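Local coordinates for teichoic acid biosynthesis protein F (Staphylococcus epidermidis, PDB 3L7I), which is a teichoic acid biosynthesis protein whose GT-B-like region is built of two parallel-sheet domains, at residues V350-V356 with S416-V422; Y375-Y380 with G711-H715; A425-L431 with F472-R478. All coordinates share one frame; numbering follows the deposited sequence.

Contact 1: V350-V356 with S416-V422; sequences VKPKTIV and SEASHWV
Val356 lays its CG2 methyl against CB of Ala418 and, 3.7 Å away, against CD1 of the Trp421 indole. On the other face of the sheet Ile355 and His420 run side by side in the same direction, with Ile355 CG2 4.1 Å from His420 CB; chi1 of -48° sets CG1 of Ile355 beside the backbone N and CG2 anti to it, facing His420, while CG1 carries CD1 toward helix 367-379. Between the faces the backbones are joined as parallel neighbours: Val356 N donates to His420 O (3.0 Å), and Val356 O accepts from Val422 N at 2.8 Å. One step earlier Ser419 N reaches Thr354 O. These strands, 354-358 and 418-423, lie side by side within the seven-stranded parallel sheet, whose 3-2-1-4-5-6-7 order is that of a Rossmann-like domain, here the N-terminal one of the GT-B fold. Leading into strand 354-358, Lys351 to Thr354 form a type I turn, and Lys351 N binds Glu417 O, at the end of helix 409-417. The Lys351 and Glu417 side chains then lie alongside each other, and Lys351 NZ meets Glu417 OE1 at 3.0 Å, 39° above the carboxylate plane; Arg384 forms a second salt bridge to the same oxygen, so two cations share it. Ser419 OG, placed between its backbone N and carbonyl carbon, takes the in-plane ND1-H of His420 at 2.9 Å. Asp717, on helix 706-721, bonds the other ring nitrogen, NE2.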
loop_
_atom_site.group_PDB
_atom_site.type_symbol
_atom_site.label_atom_id
_atom_site.label_comp_id
_atom_site.label_asym_id
_atom_site.label_seq_id
_atom_site.Cartn_x
_atom_site.Cartn_y
_atom_site.Cartn_z
ATOM N N VAL A 350 -13.264 10.275 27.071
ATOM C CA VAL A 350 -14.195 11.242 27.635
ATOM C C VAL A 350 -13.930 11.554 29.105
ATOM O O VAL A 350 -14.106 10.706 29.970
ATOM C CB VAL A 350 -15.658 10.762 27.481
ATOM C CG1 VAL A 350 -16.580 11.610 28.320
ATOM C CG2 VAL A 350 -16.082 10.786 26.028
ATOM N N LYS A 351 -13.504 12.775 29.380
ATOM C CA LYS A 351 -13.411 13.253 30.745
ATOM C C LYS A 351 -14.737 13.916 31.129
ATOM O O LYS A 351 -15.062 14.972 30.595
ATOM C CB LYS A 351 -12.290 14.280 30.840
ATOM C CG LYS A 351 -10.924 13.796 30.374
ATOM C CD LYS A 351 -10.006 14.986 30.165
ATOM C CE LYS A 351 -8.556 14.675 30.471
ATOM N NZ LYS A 351 -7.719 15.883 30.169
ATOM N N PRO A 352 -15.508 13.308 32.057
ATOM C CA PRO A 352 -16.818 13.869 32.426
ATOM C C PRO A 352 -16.835 15.370 32.753
ATOM O O PRO A 352 -17.852 15.984 32.501
ATOM C CB PRO A 352 -17.225 13.036 33.641
ATOM C CG PRO A 352 -16.588 11.717 33.399
ATOM C CD PRO A 352 -15.262 12.017 32.728
ATOM N N LYS A 353 -15.768 15.967 33.275
ATOM C CA LYS A 353 -15.865 17.389 33.608
ATOM C C LYS A 353 -15.372 18.382 32.544
ATOM O O LYS A 353 -15.110 19.546 32.857
ATOM C CB LYS A 353 -15.256 17.693 34.972
ATOM C CG LYS A 353 -13.893 17.108 35.207
ATOM C CD LYS A 353 -13.357 17.545 36.581
ATOM C CE LYS A 353 -14.267 17.116 37.723
ATOM N NZ LYS A 353 -13.655 17.443 39.048
ATOM N N THR A 354 -15.285 17.931 31.293
ATOM C CA THR A 354 -14.905 18.792 30.172
ATOM C C THR A 354 -16.136 19.177 29.349
ATOM O O THR A 354 -16.923 18.315 28.969
ATOM C CB THR A 354 -13.857 18.105 29.218
ATOM O OG1 THR A 354 -12.563 18.055 29.838
ATOM C CG2 THR A 354 -13.735 18.863 27.899
ATOM N N ILE A 355 -16.281 20.464 29.049
ATOM C CA ILE A 355 -17.383 20.947 28.219
ATOM C C ILE A 355 -16.875 21.847 27.066
ATOM O O ILE A 355 -16.058 22.740 27.298
ATOM C CB ILE A 355 -18.373 21.724 29.106
ATOM C CG1 ILE A 355 -18.688 20.912 30.359
ATOM C CG2 ILE A 355 -19.659 22.110 28.353
ATOM C CD1 ILE A 355 -19.284 21.759 31.463
ATOM N N VAL A 356 -17.331 21.605 25.834
ATOM C CA VAL A 356 -17.007 22.502 24.706
ATOM C C VAL A 356 -18.145 23.423 24.319
ATOM O O VAL A 356 -19.301 23.006 24.302
ATOM C CB VAL A 356 -16.631 21.763 23.396
ATOM C CG1 VAL A 356 -15.298 22.229 22.859
ATOM C CG2 VAL A 356 -16.691 20.250 23.551
ATOM N N SER A 416 -13.155 15.069 21.333
ATOM C CA SER A 416 -13.063 13.705 21.792
ATOM C C SER A 416 -13.221 13.625 23.312
ATOM O O SER A 416 -13.873 12.714 23.835
ATOM C CB SER A 416 -11.717 13.125 21.398
ATOM O OG SER A 416 -11.606 11.779 21.849
ATOM N N GLU A 417 -12.622 14.576 24.022
ATOM C CA GLU A 417 -12.558 14.485 25.475
ATOM C C GLU A 417 -13.824 14.937 26.172
ATOM O O GLU A 417 -14.058 14.570 27.313
ATOM C CB GLU A 417 -11.368 15.271 26.029
ATOM C CG GLU A 417 -10.018 14.587 25.829
ATOM C CD GLU A 417 -8.869 15.350 26.480
ATOM O OE1 GLU A 417 -9.102 16.003 27.526
ATOM O OE2 GLU A 417 -7.737 15.294 25.941
ATOM N N ALA A 418 -14.653 15.721 25.496
ATOM C CA ALA A 418 -15.780 16.357 26.186
ATOM C C ALA A 418 -16.956 15.426 26.485
ATOM O O ALA A 418 -17.324 14.573 25.680
ATOM C CB ALA A 418 -16.247 17.583 25.429
ATOM N N SER A 419 -17.550 15.612 27.656
ATOM C CA SER A 419 -18.746 14.868 28.012
ATOM C C SER A 419 -19.959 15.605 27.477
ATOM O O SER A 419 -21.025 15.009 27.298
ATOM C CB SER A 419 -18.862 14.744 29.526
ATOM O OG SER A 419 -19.121 16.019 30.078
ATOM N N HIS A 420 -19.782 16.902 27.225
ATOM C CA HIS A 420 -20.850 17.751 26.712
ATOM C C HIS A 420 -20.432 18.736 25.622
ATOM O O HIS A 420 -19.482 19.521 25.812
ATOM C CB HIS A 420 -21.492 18.521 27.854
ATOM C CG HIS A 420 -22.388 17.683 28.696
ATOM N ND1 HIS A 420 -21.911 16.850 29.683
ATOM C CD2 HIS A 420 -23.733 17.527 28.683
ATOM C CE1 HIS A 420 -22.926 16.226 30.256
ATOM N NE2 HIS A 420 -24.043 16.622 29.668
ATOM N N TRP A 421 -21.155 18.682 24.491
ATOM C CA TRP A 421 -21.091 19.706 23.433
ATOM C C TRP A 421 -22.235 20.734 23.544
ATOM O O TRP A 421 -23.427 20.385 23.586
ATOM C CB TRP A 421 -21.157 19.092 22.027
ATOM C CG TRP A 421 -20.174 18.052 21.703
ATOM C CD1 TRP A 421 -19.131 17.639 22.467
ATOM C CD2 TRP A 421 -20.123 17.289 20.503
ATOM N NE1 TRP A 421 -18.440 16.640 21.824
ATOM C CE2 TRP A 421 -19.031 16.412 20.613
ATOM C CE3 TRP A 421 -20.911 17.245 19.352
ATOM C CZ2 TRP A 421 -18.701 15.511 19.615
ATOM C CZ3 TRP A 421 -20.586 16.353 18.358
ATOM C CH2 TRP A 421 -19.488 15.500 18.492
ATOM N N VAL A 422 -21.867 22.007 23.578
ATOM C CA VAL A 422 -22.839 23.084 23.599
ATOM C C VAL A 422 -22.663 23.947 22.371
ATOM O O VAL A 422 -21.575 24.508 22.134
ATOM C CB VAL A 422 -22.626 23.951 24.796
ATOM C CG1 VAL A 422 -23.407 25.199 24.637
ATOM C CG2 VAL A 422 -23.057 23.199 26.035
#

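Contact 2: Y375-Y380 with G711-H715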
loop_
_atom_site.group_PDB
_atom_site.type_symbol
_atom_site.label_atom_id
_atom_site.label_comp_id
_atom_site.label_asym_id
_atom_site.label_seq_id
_atom_site.Cartn_x
_atom_site.Cartn_y
_atom_site.Cartn_z
ATOM N N TYR A 375 -23.096 31.535 32.928
ATOM C CA TYR A 375 -23.835 31.075 34.085
ATOM C C TYR A 375 -23.037 29.998 34.767
ATOM O O TYR A 375 -22.928 29.981 35.982
ATOM C CB TYR A 375 -25.201 30.521 33.702
ATOM C CG TYR A 375 -25.861 29.773 34.841
ATOM C CD1 TYR A 375 -26.712 30.427 35.735
ATOM C CD2 TYR A 375 -25.615 28.420 35.036
ATOM C CE1 TYR A 375 -27.308 29.747 36.782
ATOM C CE2 TYR A 375 -26.203 27.732 36.071
ATOM C CZ TYR A 375 -27.047 28.398 36.941
ATOM O OH TYR A 375 -27.622 27.690 37.967
ATOM N N MET A 376 -22.475 29.088 33.991
ATOM C CA MET A 376 -21.710 28.000 34.591
ATOM C C MET A 376 -20.411 28.470 35.253
ATOM O O MET A 376 -20.007 27.932 36.270
ATOM C CB MET A 376 -21.454 26.888 33.577
ATOM C CG MET A 376 -22.709 26.131 33.261
ATOM S SD MET A 376 -22.390 24.682 32.278
ATOM C CE MET A 376 -21.747 23.520 33.491
ATOM N N GLN A 377 -19.766 29.472 34.675
ATOM C CA GLN A 377 -18.612 30.089 35.301
ATOM C C GLN A 377 -18.909 30.535 36.745
ATOM O O GLN A 377 -18.103 30.323 37.657
ATOM C CB GLN A 377 -18.165 31.287 34.473
ATOM C CG GLN A 377 -17.307 30.903 33.302
ATOM C CD GLN A 377 -15.992 30.305 33.740
ATOM O OE1 GLN A 377 -15.118 31.016 34.249
ATOM N NE2 GLN A 377 -15.834 28.995 33.542
ATOM N N LYS A 378 -20.063 31.158 36.953
ATOM C CA LYS A 378 -20.425 31.650 38.274
ATOM C C LYS A 378 -20.669 30.510 39.280
ATOM O O LYS A 378 -20.189 30.565 40.413
ATOM C CB LYS A 378 -21.654 32.556 38.167
ATOM C CG LYS A 378 -22.034 33.306 39.436
ATOM C CD LYS A 378 -23.192 34.270 39.159
ATOM C CE LYS A 378 -23.743 34.915 40.433
ATOM N NZ LYS A 378 -24.861 35.854 40.127
ATOM N N TYR A 379 -21.391 29.469 38.863
ATOM C CA TYR A 379 -21.871 28.439 39.789
ATOM C C TYR A 379 -21.126 27.112 39.743
ATOM O O TYR A 379 -21.324 26.262 40.611
ATOM C CB TYR A 379 -23.362 28.189 39.559
ATOM C CG TYR A 379 -24.201 29.390 39.883
ATOM C CD1 TYR A 379 -24.907 29.464 41.073
ATOM C CD2 TYR A 379 -24.271 30.465 39.007
ATOM C CE1 TYR A 379 -25.667 30.565 41.379
ATOM C CE2 TYR A 379 -25.029 31.578 39.311
ATOM C CZ TYR A 379 -25.720 31.623 40.504
ATOM O OH TYR A 379 -26.473 32.728 40.811
ATOM N N TYR A 380 -20.285 26.927 38.729
ATOM C CA TYR A 380 -19.548 25.677 38.566
ATOM C C TYR A 380 -18.149 25.926 38.010
ATOM O O TYR A 380 -17.792 25.385 36.957
ATOM C CB TYR A 380 -20.308 24.711 37.655
ATOM C CG TYR A 380 -21.711 24.435 38.111
ATOM C CD1 TYR A 380 -21.953 23.781 39.306
ATOM C CD2 TYR A 380 -22.798 24.838 37.350
ATOM C CE1 TYR A 380 -23.234 23.531 39.732
ATOM C CE2 TYR A 380 -24.085 24.594 37.761
ATOM C CZ TYR A 380 -24.296 23.939 38.953
ATOM O OH TYR A 380 -25.581 23.693 39.365
ATOM N N GLY A 711 -27.265 25.106 32.241
ATOM C CA GLY A 711 -26.145 24.937 33.147
ATOM C C GLY A 711 -26.389 23.889 34.235
ATOM O O GLY A 711 -25.494 23.111 34.572
ATOM N N ASP A 712 -27.591 23.872 34.805
ATOM C CA ASP A 712 -27.900 22.906 35.857
ATOM C C ASP A 712 -28.100 21.525 35.244
ATOM O O ASP A 712 -27.821 20.508 35.886
ATOM C CB ASP A 712 -29.149 23.311 36.660
ATOM C CG ASP A 712 -28.922 24.543 37.547
ATOM O OD1 ASP A 712 -27.755 24.984 37.687
ATOM O OD2 ASP A 712 -29.920 25.072 38.100
ATOM N N LEU A 713 -28.590 21.478 34.003
ATOM C CA LEU A 713 -28.798 20.185 33.345
ATOM C C LEU A 713 -27.458 19.505 33.162
ATOM O O LEU A 713 -27.332 18.311 33.415
ATOM C CB LEU A 713 -29.493 20.322 31.990
ATOM C CG LEU A 713 -29.670 18.988 31.266
ATOM C CD1 LEU A 713 -30.788 18.208 31.891
ATOM C CD2 LEU A 713 -29.954 19.215 29.817
ATOM N N ILE A 714 -26.469 20.287 32.720
ATOM C CA ILE A 714 -25.112 19.779 32.504
ATOM C C ILE A 714 -24.514 19.342 33.826
ATOM O O ILE A 714 -23.931 18.258 33.926
ATOM C CB ILE A 714 -24.176 20.809 31.801
ATOM C CG1 ILE A 714 -24.662 21.069 30.379
ATOM C CG2 ILE A 714 -22.759 20.287 31.730
ATOM C CD1 ILE A 714 -23.898 22.137 29.687
ATOM N N HIS A 715 -24.680 20.174 34.847
ATOM C CA HIS A 715 -24.174 19.836 36.168
ATOM C C HIS A 715 -24.753 18.518 36.679
ATOM O O HIS A 715 -24.032 17.722 37.262
ATOM C CB HIS A 715 -24.436 20.969 37.164
ATOM C CG HIS A 715 -24.109 20.610 38.580
ATOM N ND1 HIS A 715 -22.819 20.608 39.069
ATOM C CD2 HIS A 715 -24.903 20.233 39.611
ATOM C CE1 HIS A 715 -22.836 20.252 40.341
ATOM N NE2 HIS A 715 -24.087 20.016 40.693
#
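Met376 and Gly711 bring together two helices that lie on the same face of the Rossmann-like sheet, 367-379 and the C-terminal helix 706-721, which returns to this domain as the last helix of many GT-B folds does. Their short segments are inclined at 58° with the axes 10.4 Å apart. The tight, buried part is apolar. Met376 extends CG to within 3.6 Å of Gly711 CA, where the lack of a side chain lets the methionine lie directly on the helix backbone; the chain then bends at the sulfur, and the terminal CE of Met376 meets Ile714 CG2 at 3.8 Å, the two side chains crossing nearly at right angles. On the sheet side, Ile355 of strand 354-358 touches both Met376 and Ile714, so this part seals the helices onto the sheet. Toward solvent the packing gives way to polar and aromatic groups that are only partly buried. Tyr380, just past the end of its helix, stacks offset on the His715 imidazole, with centroids 4.1 Å apart and planes 14° from parallel. His715 CB also sits over the same face of the tyrosine ring, and Tyr379 CB lies near the rim of the opposite one. The His715 ring is fixed further by a hydrogen bond between His715 ND1 and Tyr383 OH. Tyr375 leaves with CG anti to its backbone N (chi1 168°), which carries its hydroxyl out to Asp712. One carboxylate oxygen, Asp712 OD1, serves two phenols that arrive from opposite faces of its plane: Tyr375 OH on the syn side but tilted out of the plane, at 2.7 Å, and Tyr380 OH from well above the plane at 3.0 Å.

Contact 3: A425-L431 with F472-R478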
loop_
_atom_site.group_PDB
_atom_site.type_symbol
_atom_site.label_atom_id
_atom_site.label_comp_id
_atom_site.label_asym_id
_atom_site.label_seq_id
_atom_site.Cartn_x
_atom_site.Cartn_y
_atom_site.Cartn_z
ATOM N N ALA A 425 -25.473 25.981 16.388
ATOM C CA ALA A 425 -25.503 25.779 14.945
ATOM C C ALA A 425 -25.011 24.391 14.667
ATOM O O ALA A 425 -24.499 23.727 15.564
ATOM C CB ALA A 425 -24.653 26.796 14.243
ATOM N N ARG A 426 -25.176 23.939 13.434
ATOM C CA ARG A 426 -24.788 22.581 13.081
ATOM C C ARG A 426 -23.312 22.424 13.324
ATOM O O ARG A 426 -22.561 23.318 12.971
ATOM C CB ARG A 426 -25.095 22.309 11.615
ATOM C CG ARG A 426 -26.557 22.299 11.340
ATOM C CD ARG A 426 -26.786 22.394 9.879
ATOM N NE ARG A 426 -26.280 21.200 9.254
ATOM C CZ ARG A 426 -26.259 21.006 7.951
ATOM N NH1 ARG A 426 -26.725 21.958 7.162
ATOM N NH2 ARG A 426 -25.768 19.864 7.460
ATOM N N THR A 427 -22.892 21.320 13.943
ATOM C CA THR A 427 -21.459 21.061 14.044
ATOM C C THR A 427 -21.092 19.948 13.071
ATOM O O THR A 427 -21.907 19.075 12.808
ATOM C CB THR A 427 -20.939 20.799 15.514
ATOM O OG1 THR A 427 -21.236 19.469 15.912
ATOM C CG2 THR A 427 -21.523 21.784 16.538
ATOM N N PRO A 428 -19.871 20.004 12.513
ATOM C CA PRO A 428 -19.429 19.143 11.400
ATOM C C PRO A 428 -19.668 17.645 11.622
ATOM O O PRO A 428 -19.582 17.153 12.745
ATOM C CB PRO A 428 -17.926 19.425 11.292
ATOM C CG PRO A 428 -17.721 20.742 11.941
ATOM C CD PRO A 428 -18.801 20.900 12.990
ATOM N N LEU A 429 -19.956 16.924 10.543
ATOM C CA LEU A 429 -20.166 15.484 10.638
ATOM C C LEU A 429 -18.874 14.657 10.845
ATOM O O LEU A 429 -18.933 13.539 11.356
ATOM C CB LEU A 429 -20.945 14.989 9.434
ATOM C CG LEU A 429 -22.388 15.458 9.448
ATOM C CD1 LEU A 429 -23.093 14.983 8.198
ATOM C CD2 LEU A 429 -23.103 14.953 10.692
ATOM N N TYR A 430 -17.711 15.182 10.468
ATOM C CA TYR A 430 -16.488 14.441 10.743
ATOM C C TYR A 430 -16.176 14.395 12.248
ATOM O O TYR A 430 -15.340 13.615 12.673
ATOM C CB TYR A 430 -15.284 14.950 9.927
ATOM C CG TYR A 430 -15.085 16.447 9.987
ATOM C CD1 TYR A 430 -14.454 17.040 11.077
ATOM C CD2 TYR A 430 -15.537 17.271 8.952
ATOM C CE1 TYR A 430 -14.270 18.409 11.130
ATOM C CE2 TYR A 430 -15.363 18.637 8.995
ATOM C CZ TYR A 430 -14.736 19.209 10.089
ATOM O OH TYR A 430 -14.571 20.583 10.151
ATOM N N LEU A 431 -16.835 15.218 13.057
ATOM C CA LEU A 431 -16.723 15.063 14.511
ATOM C C LEU A 431 -17.578 13.884 14.975
ATOM O O LEU A 431 -18.650 13.633 14.419
ATOM C CB LEU A 431 -17.095 16.353 15.237
ATOM C CG LEU A 431 -15.958 17.368 15.184
ATOM C CD1 LEU A 431 -16.258 18.659 15.929
ATOM C CD2 LEU A 431 -14.719 16.712 15.748
ATOM N N PHE A 472 -28.456 16.937 6.696
ATOM C CA PHE A 472 -29.010 17.721 7.771
ATOM C C PHE A 472 -29.633 16.729 8.738
ATOM O O PHE A 472 -29.605 16.907 9.958
ATOM C CB PHE A 472 -30.065 18.680 7.232
ATOM C CG PHE A 472 -30.194 19.944 8.021
ATOM C CD1 PHE A 472 -30.432 19.908 9.383
ATOM C CD2 PHE A 472 -30.091 21.170 7.401
ATOM C CE1 PHE A 472 -30.547 21.067 10.107
ATOM C CE2 PHE A 472 -30.213 22.337 8.124
ATOM C CZ PHE A 472 -30.445 22.282 9.471
ATOM N N ASN A 473 -30.187 15.665 8.192
ATOM C CA ASN A 473 -30.861 14.687 9.006
ATOM C C ASN A 473 -29.846 13.982 9.873
ATOM O O ASN A 473 -30.131 13.664 11.023
ATOM C CB ASN A 473 -31.628 13.691 8.120
ATOM C CG ASN A 473 -32.439 12.697 8.929
ATOM O OD1 ASN A 473 -32.502 12.789 10.161
ATOM N ND2 ASN A 473 -33.055 11.738 8.246
ATOM N N ARG A 474 -28.661 13.746 9.313
ATOM C CA ARG A 474 -27.560 13.121 10.032
ATOM C C ARG A 474 -27.163 13.941 11.266
ATOM O O ARG A 474 -26.913 13.382 12.342
ATOM C CB ARG A 474 -26.343 12.964 9.117
ATOM C CG ARG A 474 -26.267 11.665 8.346
ATOM C CD ARG A 474 -25.094 11.644 7.332
ATOM N NE ARG A 474 -25.431 10.846 6.141
ATOM C CZ ARG A 474 -24.584 10.047 5.483
ATOM N NH1 ARG A 474 -23.323 9.920 5.902
ATOM N NH2 ARG A 474 -24.991 9.356 4.413
ATOM N N GLU A 475 -27.093 15.264 11.104
ATOM C CA GLU A 475 -26.669 16.156 12.173
ATOM C C GLU A 475 -27.704 16.219 13.280
ATOM O O GLU A 475 -27.350 16.119 14.456
ATOM C CB GLU A 475 -26.378 17.557 11.633
ATOM C CG GLU A 475 -26.380 18.706 12.670
ATOM C CD GLU A 475 -25.286 18.591 13.736
ATOM O OE1 GLU A 475 -24.576 17.554 13.731
ATOM O OE2 GLU A 475 -25.146 19.516 14.578
ATOM N N THR A 476 -28.977 16.372 12.928
ATOM C CA THR A 476 -29.960 16.523 13.993
ATOM C C THR A 476 -30.121 15.208 14.755
ATOM O O THR A 476 -30.448 15.206 15.948
ATOM C CB THR A 476 -31.322 17.014 13.502
ATOM O OG1 THR A 476 -32.018 15.938 12.861
ATOM C CG2 THR A 476 -31.152 18.171 12.557
ATOM N N SER A 477 -29.878 14.091 14.079
ATOM C CA SER A 477 -30.016 12.816 14.759
ATOM C C SER A 477 -29.048 12.708 15.939
ATOM O O SER A 477 -29.219 11.860 16.803
ATOM C CB SER A 477 -29.802 11.642 13.796
ATOM O OG SER A 477 -28.422 11.270 13.707
ATOM N N ARG A 478 -28.027 13.551 15.960
ATOM C CA ARG A 478 -27.012 13.491 17.001
ATOM C C ARG A 478 -27.323 14.445 18.172
ATOM O O ARG A 478 -26.681 14.377 19.221
ATOM C CB ARG A 478 -25.626 13.836 16.426
ATOM C CG ARG A 478 -25.248 13.124 15.143
ATOM C CD ARG A 478 -23.812 13.409 14.755
ATOM N NE ARG A 478 -23.556 14.832 14.522
ATOM C CZ ARG A 478 -22.335 15.352 14.406
ATOM N NH1 ARG A 478 -22.170 16.652 14.204
ATOM N NH2 ARG A 478 -21.272 14.558 14.508
#
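The loop that follows strand 418-423 in the Rossmann-like domain docks on helix 465-476 and the residues just after it, with Arg426 stacked on Phe472 at one end and Arg478 inserted into the loop at the other. The Arg426 guanidinium lies flat over a face of the phenyl ring, centres 4.1 Å apart and planes at 27°, as a cation-pi pair; the bend at chi3 turns the guanidinium over the ring, and CD lies over the same face. In the middle, with CG of Glu475 anti to the backbone N (chi1 160°) and a bend at chi2, the carboxylate turns to the loop. Glu475 OE2 accepts from Thr427 N at 3.0 Å in a fairly straight bond (162°), the N-H coming from well above the carboxylate plane. Tyr439 OH and Trp479 NE1 bind the same oxygen. Arg478 NH1 meets Glu475 OE1 at 2.6 Å on the syn side, nearly in the guanidinium plane. From there the guanidinium reaches the type I turn at Pro428 to Leu431, Arg478 NH1 donating to Pro428 O at 3.0 Å. Leu429 CD2 covers one face of this group, 3.8 Å from Arg478 CZ, and its other methyl, CD1, touches Arg474 CB. Both oxygens of the buried Glu475 are thus satisfied, and the adjoining Arg478 cation probably favours its ionised form; the acid in turn helps to orient the arginine, whose NH1 binds Pro428 O and whose NH2 adds a weak bond to Leu431 O.

How the contacts relate
From the N terminus, strand 354-358 comes first, then helix 367-379, and contact 1 closes the first loop when the chain returns at 416-422. Because 375-380 lies inside that loop and meets 711-715 much later in the chain, contact 2 crosses contact 1. Contact 3 follows contact 1 in series, joining 425-431 to 472-478, and is nested within the long excursion that contact 2 closes, which takes in the second sheet. Contacts 1 and 2 touch through Ile355, His420 and Val422 against Met376 and Ile714, tying sheet to helices; Trp421 on the other face meets Thr427 and Leu431 of contact 3. Contacts 2 and 3 stay about 12 Å apart at their nearest atoms.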